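Local coordinates for protein chymotrypsin-like serine protease (Equine arteritis virus, PDB 1MBM) that probably cleaves the viral replicase polyprotein as a chymotrypsin-like serine endopeptidase, the nsp4 proteinase of an arterivirus, at residues A[33-38]-A[59-64]; A[26-31]-A[50-55]. One frame throughout, in Å; residues are numbered along the deposited sequence.

Contact 1. Residues A[33-38]-A[59-64]; sequences HVVGRA and DFAEAV
The histidine-carboxylate pair of a chymotrypsin-like proteinase is formed here by His33 and Asp59, which with Ser114 match the Ser-His-Asp triad expected of this family. Two N-H groups of one residue converge on a single carboxylate oxygen. The ring nitrogen ND1 of His33 donates to OD1 of Asp59 at 2.8 Å with an angle of 162° at the hydrogen. It reaches the oxygen from its syn side, somewhat tilted out of the carboxylate plane, while OD1 lies almost in the plane of the imidazole. The backbone N of His33 supplies the second bond, 2.9 Å to the same OD1, and arrives nearly in line with the C-O bond. A weak, more bent bond links ND1 to OD2 at 3.0 Å; the carboxylate plane is turned 24° from that of the imidazole, and OD1 remains the main acceptor. The histidine achieves this by folding back over its own main chain: with chi1 at 75°, CG sits between the backbone N and the carbonyl carbon, bringing ND1 and N to the same acceptor. Two residues further along each segment, CG2 of Val35 meets CB of Ala61 at 4.2 Å, a small apolar contact. OD2 of Asp59 also hydrogen-bonds to Thr129 in strand 123-132 of the second sheet, and NE2 of His33 makes a weak hydrogen bond to Ser114. The short helix 32-35 rests beside the start of strand 60-65, with Val35 also touching Thr30 of strand 25-31 and Phe54 of strand 48-57.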
loop_
_atom_site.group_PDB
_atom_site.type_symbol
_atom_site.label_atom_id
_atom_site.label_comp_id
_atom_site.label_asym_id
_atom_site.label_seq_id
_atom_site.Cartn_x
_atom_site.Cartn_y
_atom_site.Cartn_z
ATOM N N HIS A 33 2.245 -6.800 -11.722
ATOM C CA HIS A 33 3.584 -6.971 -12.287
ATOM C C HIS A 33 4.422 -7.990 -11.493
ATOM O O HIS A 33 5.400 -8.522 -12.001
ATOM C CB HIS A 33 4.307 -5.631 -12.440
ATOM C CG HIS A 33 4.803 -5.055 -11.153
ATOM N ND1 HIS A 33 4.003 -4.303 -10.319
ATOM C CD2 HIS A 33 6.023 -5.103 -10.565
ATOM C CE1 HIS A 33 4.705 -3.924 -9.266
ATOM N NE2 HIS A 33 5.932 -4.398 -9.390
ATOM N N VAL A 34 4.036 -8.249 -10.247
ATOM C CA VAL A 34 4.664 -9.297 -9.454
ATOM C C VAL A 34 4.205 -10.658 -9.997
ATOM O O VAL A 34 5.002 -11.597 -10.136
ATOM C CB VAL A 34 4.298 -9.160 -7.966
ATOM C CG1 VAL A 34 4.619 -10.445 -7.198
ATOM C CG2 VAL A 34 5.027 -7.963 -7.357
ATOM N N VAL A 35 2.914 -10.747 -10.315
ATOM C CA VAL A 35 2.324 -11.957 -10.894
ATOM C C VAL A 35 2.919 -12.261 -12.271
ATOM O O VAL A 35 3.503 -13.324 -12.492
ATOM C CB VAL A 35 0.781 -11.816 -11.009
ATOM C CG1 VAL A 35 0.189 -13.003 -11.715
ATOM C CG2 VAL A 35 0.159 -11.676 -9.627
ATOM N N GLY A 36 2.791 -11.314 -13.195
ATOM C CA GLY A 36 3.305 -11.502 -14.542
ATOM C C GLY A 36 2.213 -11.936 -15.499
ATOM O O GLY A 36 1.158 -12.402 -15.072
ATOM N N ARG A 37 2.484 -11.818 -16.795
ATOM C CA ARG A 37 1.500 -12.136 -17.829
ATOM C C ARG A 37 0.910 -13.556 -17.784
ATOM O O ARG A 37 -0.257 -13.745 -18.096
ATOM C CB ARG A 37 2.046 -11.811 -19.226
ATOM C CG ARG A 37 1.555 -12.775 -20.306
ATOM C CD ARG A 37 1.016 -12.143 -21.576
ATOM N NE ARG A 37 0.917 -13.140 -22.639
ATOM C CZ ARG A 37 0.886 -12.859 -23.934
ATOM N NH1 ARG A 37 0.938 -11.601 -24.351
ATOM N NH2 ARG A 37 0.801 -13.839 -24.819
ATOM N N ALA A 38 1.694 -14.547 -17.378
ATOM C CA ALA A 38 1.167 -15.906 -17.274
ATOM C C ALA A 38 0.035 -15.998 -16.239
ATOM O O ALA A 38 -0.606 -17.039 -16.113
ATOM C CB ALA A 38 2.274 -16.895 -16.964
ATOM N N ASP A 59 -2.423 -2.526 -12.233
ATOM C CA ASP A 59 -1.467 -3.248 -11.384
ATOM C C ASP A 59 -2.101 -3.875 -10.129
ATOM O O ASP A 59 -1.396 -4.443 -9.305
ATOM C CB ASP A 59 -0.292 -2.337 -10.999
ATOM C CG ASP A 59 0.928 -3.108 -10.493
ATOM O OD1 ASP A 59 1.344 -4.120 -11.120
ATOM O OD2 ASP A 59 1.547 -2.752 -9.474
ATOM N N PHE A 60 -3.419 -3.752 -9.974
ATOM C CA PHE A 60 -4.132 -4.380 -8.847
ATOM C C PHE A 60 -4.501 -5.818 -9.214
ATOM O O PHE A 60 -5.216 -6.029 -10.186
ATOM C CB PHE A 60 -5.426 -3.611 -8.521
ATOM C CG PHE A 60 -6.127 -4.107 -7.276
ATOM C CD1 PHE A 60 -7.043 -5.152 -7.343
ATOM C CD2 PHE A 60 -5.857 -3.532 -6.037
ATOM C CE1 PHE A 60 -7.696 -5.613 -6.196
ATOM C CE2 PHE A 60 -6.498 -3.990 -4.893
ATOM C CZ PHE A 60 -7.419 -5.029 -4.975
ATOM N N ALA A 61 -4.021 -6.795 -8.444
ATOM C CA ALA A 61 -4.278 -8.210 -8.739
ATOM C C ALA A 61 -4.989 -8.935 -7.599
ATOM O O ALA A 61 -4.566 -8.872 -6.453
ATOM C CB ALA A 61 -2.973 -8.926 -9.077
ATOM N N GLU A 62 -6.063 -9.643 -7.918
ATOM C CA GLU A 62 -6.833 -10.342 -6.899
ATOM C C GLU A 62 -7.088 -11.798 -7.265
ATOM O O GLU A 62 -7.555 -12.095 -8.376
ATOM C CB GLU A 62 -8.182 -9.626 -6.689
ATOM C CG GLU A 62 -9.218 -10.418 -5.900
ATOM C CD GLU A 62 -10.562 -9.693 -5.836
ATOM O OE1 GLU A 62 -10.612 -8.572 -5.312
ATOM O OE2 GLU A 62 -11.563 -10.237 -6.323
ATOM N N ALA A 63 -6.802 -12.695 -6.322
ATOM C CA ALA A 63 -7.107 -14.117 -6.476
ATOM C C ALA A 63 -8.099 -14.534 -5.411
ATOM O O ALA A 63 -8.167 -13.921 -4.340
ATOM C CB ALA A 63 -5.841 -14.963 -6.331
ATOM N N VAL A 64 -8.873 -15.570 -5.706
ATOM C CA VAL A 64 -9.792 -16.129 -4.726
ATOM C C VAL A 64 -9.503 -17.613 -4.545
ATOM O O VAL A 64 -9.051 -18.294 -5.473
ATOM C CB VAL A 64 -11.283 -15.911 -5.082
ATOM C CG1 VAL A 64 -11.605 -14.427 -5.160
ATOM C CG2 VAL A 64 -11.658 -16.629 -6.374
#

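Contact 2. Residues A[26-31]-A[50-55]; sequences VVVLTA and LTLTFK
Val28 and Leu52 approach each other at about a right angle, and one leucine methyl does the touching: CD1 of Leu52 fits against both branches of the valine, 3.9 Å from CG1 and 3.9 Å from CG2. Beside this pair, Thr30 and Phe54 also cross nearly perpendicularly, the methyl CG2 of Thr30 coming within 3.6 Å of ring atom CE2 of Phe54. The approach to the ring is oblique, as is that of the carbonyl O of Val28, 3.7 Å from the same CE2. The threonine torsion (chi1 -172°) sorts its two branches, setting OG1 anti to the backbone N and bringing CG2 round to the phenylalanine; OG1 is hydrogen-bonded to the carbonyl O of Thr16. These four buried side chains fill part of the interior of the N-terminal six-stranded antiparallel barrel, one of the two barrels of the chymotrypsin fold. Strands 25-31 and 48-57 are not direct neighbours in it: strand 60-65 lies between them and hydrogen-bonds to each, and the segments meet mainly through side chains across the barrel interior, with no hydrogen bond between them. On the strand 40-45 side, Leu43 packs against Val28 and Leu52, and Ala41 against Phe54, while Ala63 of the intervening strand also touches the ring.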
loop_
_atom_site.group_PDB
_atom_site.type_symbol
_atom_site.label_atom_id
_atom_site.label_comp_id
_atom_site.label_asym_id
_atom_site.label_seq_id
_atom_site.Cartn_x
_atom_site.Cartn_y
_atom_site.Cartn_z
ATOM N N VAL A 26 -11.838 -16.866 0.278
ATOM C CA VAL A 26 -10.580 -16.346 0.791
ATOM C C VAL A 26 -9.956 -15.545 -0.339
ATOM O O VAL A 26 -9.804 -16.051 -1.452
ATOM C CB VAL A 26 -9.667 -17.491 1.262
ATOM C CG1 VAL A 26 -8.252 -16.993 1.514
ATOM C CG2 VAL A 26 -10.248 -18.132 2.515
ATOM N N VAL A 27 -9.639 -14.282 -0.068
ATOM C CA VAL A 27 -9.146 -13.379 -1.099
ATOM C C VAL A 27 -7.673 -13.041 -0.911
ATOM O O VAL A 27 -7.236 -12.716 0.194
ATOM C CB VAL A 27 -9.953 -12.067 -1.108
ATOM C CG1 VAL A 27 -9.511 -11.166 -2.262
ATOM C CG2 VAL A 27 -11.437 -12.364 -1.205
ATOM N N VAL A 28 -6.915 -13.110 -1.996
ATOM C CA VAL A 28 -5.490 -12.807 -1.957
ATOM C C VAL A 28 -5.171 -11.630 -2.883
ATOM O O VAL A 28 -5.395 -11.710 -4.080
ATOM C CB VAL A 28 -4.658 -14.052 -2.371
ATOM C CG1 VAL A 28 -3.148 -13.734 -2.397
ATOM C CG2 VAL A 28 -4.962 -15.240 -1.443
ATOM N N LEU A 29 -4.621 -10.557 -2.337
ATOM C CA LEU A 29 -4.248 -9.382 -3.138
ATOM C C LEU A 29 -2.742 -9.221 -3.286
ATOM O O LEU A 29 -1.997 -9.513 -2.361
ATOM C CB LEU A 29 -4.770 -8.105 -2.495
ATOM C CG LEU A 29 -6.242 -8.078 -2.115
ATOM C CD1 LEU A 29 -6.575 -6.748 -1.427
ATOM C CD2 LEU A 29 -7.124 -8.320 -3.341
ATOM N N THR A 30 -2.315 -8.719 -4.441
ATOM C CA THR A 30 -0.909 -8.424 -4.716
ATOM C C THR A 30 -0.876 -7.527 -5.956
ATOM O O THR A 30 -1.932 -7.042 -6.403
ATOM C CB THR A 30 -0.057 -9.737 -4.903
ATOM O OG1 THR A 30 1.343 -9.431 -4.980
ATOM C CG2 THR A 30 -0.356 -10.435 -6.248
ATOM N N ALA A 31 0.321 -7.273 -6.480
ATOM C CA ALA A 31 0.489 -6.429 -7.662
ATOM C C ALA A 31 0.572 -7.275 -8.934
ATOM O O ALA A 31 1.218 -8.322 -8.948
ATOM C CB ALA A 31 1.732 -5.560 -7.530
ATOM N N LEU A 50 0.714 -21.968 -1.758
ATOM C CA LEU A 50 -0.414 -22.168 -2.658
ATOM C C LEU A 50 -0.219 -21.388 -3.953
ATOM O O LEU A 50 0.129 -20.209 -3.927
ATOM C CB LEU A 50 -1.696 -21.682 -1.956
ATOM C CG LEU A 50 -3.086 -21.886 -2.569
ATOM C CD1 LEU A 50 -3.339 -23.350 -2.896
ATOM C CD2 LEU A 50 -4.170 -21.369 -1.634
ATOM N N THR A 51 -0.423 -22.050 -5.082
ATOM C CA THR A 51 -0.314 -21.386 -6.372
ATOM C C THR A 51 -1.700 -20.856 -6.735
ATOM O O THR A 51 -2.693 -21.561 -6.579
ATOM C CB THR A 51 0.213 -22.354 -7.430
ATOM O OG1 THR A 51 1.507 -22.815 -7.030
ATOM C CG2 THR A 51 0.508 -21.619 -8.717
ATOM N N LEU A 52 -1.764 -19.606 -7.190
ATOM C CA LEU A 52 -3.035 -18.965 -7.503
ATOM C C LEU A 52 -3.080 -18.287 -8.877
ATOM O O LEU A 52 -2.052 -17.915 -9.419
ATOM C CB LEU A 52 -3.314 -17.900 -6.453
ATOM C CG LEU A 52 -3.233 -18.375 -5.005
ATOM C CD1 LEU A 52 -2.828 -17.234 -4.081
ATOM C CD2 LEU A 52 -4.546 -18.965 -4.601
ATOM N N THR A 53 -4.295 -18.119 -9.402
ATOM C CA THR A 53 -4.548 -17.394 -10.651
ATOM C C THR A 53 -5.206 -16.060 -10.277
ATOM O O THR A 53 -6.086 -16.028 -9.413
ATOM C CB THR A 53 -5.464 -18.229 -11.575
ATOM O OG1 THR A 53 -4.674 -19.210 -12.261
ATOM C CG2 THR A 53 -6.014 -17.399 -12.715
ATOM N N PHE A 54 -4.800 -14.973 -10.933
ATOM C CA PHE A 54 -5.250 -13.636 -10.551
ATOM C C PHE A 54 -6.034 -12.875 -11.616
ATOM O O PHE A 54 -5.659 -12.849 -12.784
ATOM C CB PHE A 54 -4.035 -12.773 -10.181
ATOM C CG PHE A 54 -3.334 -13.207 -8.927
ATOM C CD1 PHE A 54 -2.443 -14.281 -8.945
ATOM C CD2 PHE A 54 -3.547 -12.534 -7.731
ATOM C CE1 PHE A 54 -1.790 -14.682 -7.783
ATOM C CE2 PHE A 54 -2.910 -12.938 -6.570
ATOM C CZ PHE A 54 -2.018 -14.021 -6.603
ATOM N N LYS A 55 -7.117 -12.234 -11.204
ATOM C CA LYS A 55 -7.799 -11.311 -12.097
ATOM C C LYS A 55 -7.164 -9.942 -11.856
ATOM O O LYS A 55 -6.868 -9.571 -10.717
ATOM C CB LYS A 55 -9.305 -11.293 -11.844
ATOM C CG LYS A 55 -9.918 -12.693 -11.811
ATOM C CD LYS A 55 -11.327 -12.727 -12.391
ATOM C CE LYS A 55 -12.245 -11.719 -11.711
ATOM N NZ LYS A 55 -13.575 -11.662 -12.387
#

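Contacts 1 and 2 illustrate how a probable catalytic site can be built at the end of a beta barrel with a packed interior: their centres are 7 Å apart and their segments alternate along the chain. Strand 25-31 runs directly into the helix that carries His33, and strand 48-57 is followed by Asp59 and strand 60-65. That last strand, part of contact 1, is tied to both strands of contact 2 by probable backbone hydrogen bonds, Ala63 O to Val28 N at 2.8 Å and Glu62 O to Lys55 N at 2.9 Å. Within the probable triad, OD2 of Asp59 packs 3.4 Å from CB of Ala31, the last residue of strand 25-31.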